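Local coordinates for DNA repair protein RecO (Deinococcus radiodurans, PDB 1U5K) that binds zinc and is probably involved in DNA repair and in recombination through the RecF pathway, at residues A[134-138]-A[188-192]. Numbering follows the deposited sequence.
Sequences LVMSY and DFLRH
Tyr138 and Phe189 meet in a T-shaped stack, a worked example of how two aromatic side chains can span the axes of segments 134-138 and 188-192, which come no closer than 11.3 Å. The rings stand at 79° to each other with centroids 4.8 Å apart, the edge of Phe189 directed at one face of Tyr138. Tyr138 can be followed outward atom by atom. Its CB lies 4.1 Å from Phe189 CZ, and CG and CD1 then run beneath the phenylalanine rim, with CD1 3.5 Å from Phe189 CE2. That same CE2 sits over the middle of the tyrosine ring. Farther out, Leu190 takes over: its CD2 is 3.7 Å from Tyr138 CE2 and 3.4 Å from Tyr138 OH, in van der Waals contact. The hydroxyl finds its polar partner elsewhere, hydrogen-bonding to Leu214 O on helix 211-225, which ties down the far end of the ring.

Phe189 reaches across because CG extends anti to the backbone N (chi1 -178°). At another point of the edge, Phe189 CE1 meets Val135 CG2 at 4.1 Å. Trp131, one turn before Val135 on helix 129-141, brings a further ring against Phe189. No hydrogen bond joins the two segments, whose axes cross at -33°. This buried, apolar contact is edge-to-face interhelical packing, joining helices 129-141 and 184-192 within the helical part of the RecO C-terminal region.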
ATOM      1  N   LEU A 134      18.461  -2.200   6.262  1.00 22.17           N
ATOM      2  CA  LEU A 134      18.863  -3.398   5.541  1.00 22.41           C
ATOM      3  C   LEU A 134      19.265  -4.512   6.494  1.00 22.60           C
ATOM      4  O   LEU A 134      18.768  -5.638   6.431  1.00 22.26           O
ATOM      5  CB  LEU A 134      19.967  -3.157   4.510  1.00 23.02           C
ATOM      6  CG  LEU A 134      19.445  -2.794   3.133  1.00 23.56           C
ATOM      7  CD1 LEU A 134      20.598  -2.337   2.277  1.00 24.21           C
ATOM      8  CD2 LEU A 134      18.605  -3.889   2.452  1.00 25.01           C
ATOM      9  N   VAL A 135      20.151  -4.173   7.417  1.00 22.79           N
ATOM     10  CA  VAL A 135      20.708  -5.144   8.340  1.00 23.12           C
ATOM     11  C   VAL A 135      19.636  -5.739   9.241  1.00 23.53           C
ATOM     12  O   VAL A 135      19.576  -6.950   9.410  1.00 23.82           O
ATOM     13  CB  VAL A 135      21.854  -4.533   9.163  1.00 23.16           C
ATOM     14  CG1 VAL A 135      22.231  -5.431  10.312  1.00 23.99           C
ATOM     15  CG2 VAL A 135      23.025  -4.296   8.248  1.00 25.08           C
ATOM     16  N   MET A 136      18.772  -4.879   9.766  1.00 23.81           N
ATOM     17  CA  MET A 136      17.779  -5.249  10.755  1.00 23.84           C
ATOM     18  C   MET A 136      16.646  -6.026  10.093  1.00 23.61           C
ATOM     19  O   MET A 136      16.163  -7.019  10.630  1.00 23.08           O
ATOM     20  CB  MET A 136      17.255  -3.993  11.455  1.00 24.79           C
ATOM     21  CG  MET A 136      18.344  -3.300  12.280  1.00 29.29           C
ATOM     22  SD  MET A 136      18.977  -4.330  13.587  1.00 39.59           S
ATOM     23  CE  MET A 136      17.811  -4.111  14.730  1.00 40.70           C
ATOM     24  N   SER A 137      16.254  -5.604   8.899  1.00 22.86           N
ATOM     25  CA  SER A 137      15.227  -6.332   8.174  1.00 24.61           C
ATOM     26  C   SER A 137      15.659  -7.774   7.836  1.00 24.78           C
ATOM     27  O   SER A 137      14.916  -8.739   8.086  1.00 23.26           O
ATOM     28  CB  SER A 137      14.674  -5.418   7.063  1.00 25.15           C
ATOM     29  OG  SER A 137      15.557  -5.471   5.963  1.00 33.08           O
ATOM     30  N   TYR A 138      16.902  -7.973   7.400  1.00 23.64           N
ATOM     31  CA  TYR A 138      17.415  -9.318   7.146  1.00 23.50           C
ATOM     32  C   TYR A 138      17.557 -10.133   8.432  1.00 23.61           C
ATOM     33  O   TYR A 138      17.183 -11.312   8.492  1.00 23.90           O
ATOM     34  CB  TYR A 138      18.731  -9.284   6.359  1.00 23.23           C
ATOM     35  CG  TYR A 138      18.604  -9.244   4.864  1.00 21.09           C
ATOM     36  CD1 TYR A 138      18.353  -8.050   4.210  1.00 20.82           C
ATOM     37  CD2 TYR A 138      18.716 -10.408   4.087  1.00 23.93           C
ATOM     38  CE1 TYR A 138      18.219  -8.025   2.838  1.00 20.25           C
ATOM     39  CE2 TYR A 138      18.626 -10.380   2.706  1.00 24.01           C
ATOM     40  CZ  TYR A 138      18.366  -9.176   2.082  1.00 21.67           C
ATOM     41  OH  TYR A 138      18.261  -9.066   0.714  1.00 22.78           O
ATOM     42  N   ASP A 188      28.270 -11.926   0.239  1.00 27.25           N
ATOM     43  CA  ASP A 188      28.690 -12.129   1.609  1.00 26.84           C
ATOM     44  C   ASP A 188      27.596 -11.704   2.585  1.00 26.35           C
ATOM     45  O   ASP A 188      27.326 -12.362   3.595  1.00 27.12           O
ATOM     46  CB  ASP A 188      30.008 -11.389   1.837  1.00 27.84           C
ATOM     47  CG  ASP A 188      30.313 -11.217   3.286  1.00 27.85           C
ATOM     48  OD1 ASP A 188      30.075 -10.082   3.742  1.00 36.68           O
ATOM     49  OD2 ASP A 188      30.702 -12.132   4.032  1.00 33.37           O
ATOM     50  N   PHE A 189      26.969 -10.575   2.289  1.00 26.21           N
ATOM     51  CA  PHE A 189      25.829 -10.130   3.077  1.00 26.04           C
ATOM     52  C   PHE A 189      24.698 -11.149   3.072  1.00 25.82           C
ATOM     53  O   PHE A 189      24.228 -11.578   4.119  1.00 25.58           O
ATOM     54  CB  PHE A 189      25.310  -8.781   2.596  1.00 25.83           C
ATOM     55  CG  PHE A 189      24.157  -8.279   3.412  1.00 26.26           C
ATOM     56  CD1 PHE A 189      24.384  -7.609   4.597  1.00 30.32           C
ATOM     57  CD2 PHE A 189      22.855  -8.535   3.010  1.00 29.62           C
ATOM     58  CE1 PHE A 189      23.307  -7.148   5.334  1.00 32.79           C
ATOM     59  CE2 PHE A 189      21.779  -8.098   3.766  1.00 28.26           C
ATOM     60  CZ  PHE A 189      22.014  -7.377   4.900  1.00 29.57           C
ATOM     61  N   LEU A 190      24.286 -11.547   1.878  1.00 25.77           N
ATOM     62  CA  LEU A 190      23.182 -12.484   1.737  1.00 26.07           C
ATOM     63  C   LEU A 190      23.422 -13.790   2.484  1.00 26.92           C
ATOM     64  O   LEU A 190      22.504 -14.296   3.119  1.00 27.85           O
ATOM     65  CB  LEU A 190      22.897 -12.727   0.256  1.00 25.47           C
ATOM     66  CG  LEU A 190      22.309 -11.563  -0.523  1.00 23.62           C
ATOM     67  CD1 LEU A 190      22.135 -11.959  -1.959  1.00 24.14           C
ATOM     68  CD2 LEU A 190      21.034 -10.987   0.025  1.00 27.65           C
ATOM     69  N   ARG A 191      24.657 -14.297   2.476  1.00 27.25           N
ATOM     70  CA  ARG A 191      24.988 -15.572   3.086  1.00 27.08           C
ATOM     71  C   ARG A 191      25.076 -15.552   4.601  1.00 28.38           C
ATOM     72  O   ARG A 191      24.876 -16.568   5.265  1.00 28.50           O
ATOM     73  CB  ARG A 191      26.296 -16.118   2.504  1.00 28.25           C
ATOM     74  CG  ARG A 191      26.198 -16.576   1.061  1.00 25.88           C
ATOM     75  CD  ARG A 191      27.557 -16.958   0.498  1.00 31.08           C
ATOM     76  NE  ARG A 191      27.493 -17.602  -0.800  1.00 29.72           N
ATOM     77  CZ  ARG A 191      28.492 -17.663  -1.670  1.00 33.09           C
ATOM     78  NH1 ARG A 191      29.664 -17.106  -1.419  1.00 32.67           N
ATOM     79  NH2 ARG A 191      28.321 -18.313  -2.807  1.00 36.94           N
ATOM     80  N   HIS A 192      25.312 -14.376   5.161  1.00 28.36           N
ATOM     81  CA  HIS A 192      25.637 -14.277   6.572  1.00 29.41           C
ATOM     82  C   HIS A 192      24.780 -13.301   7.367  1.00 30.15           C
ATOM     83  O   HIS A 192      24.840 -13.319   8.584  1.00 29.47           O
ATOM     84  CB  HIS A 192      27.113 -13.894   6.664  1.00 31.12           C
ATOM     85  CG  HIS A 192      28.009 -14.911   6.024  1.00 30.54           C
ATOM     86  ND1 HIS A 192      28.062 -16.213   6.469  1.00 36.37           N
ATOM     87  CD2 HIS A 192      28.844 -14.839   4.961  1.00 34.37           C
ATOM     88  CE1 HIS A 192      28.906 -16.896   5.717  1.00 38.56           C
ATOM     89  NE2 HIS A 192      29.400 -16.083   4.800  1.00 37.79           N
TER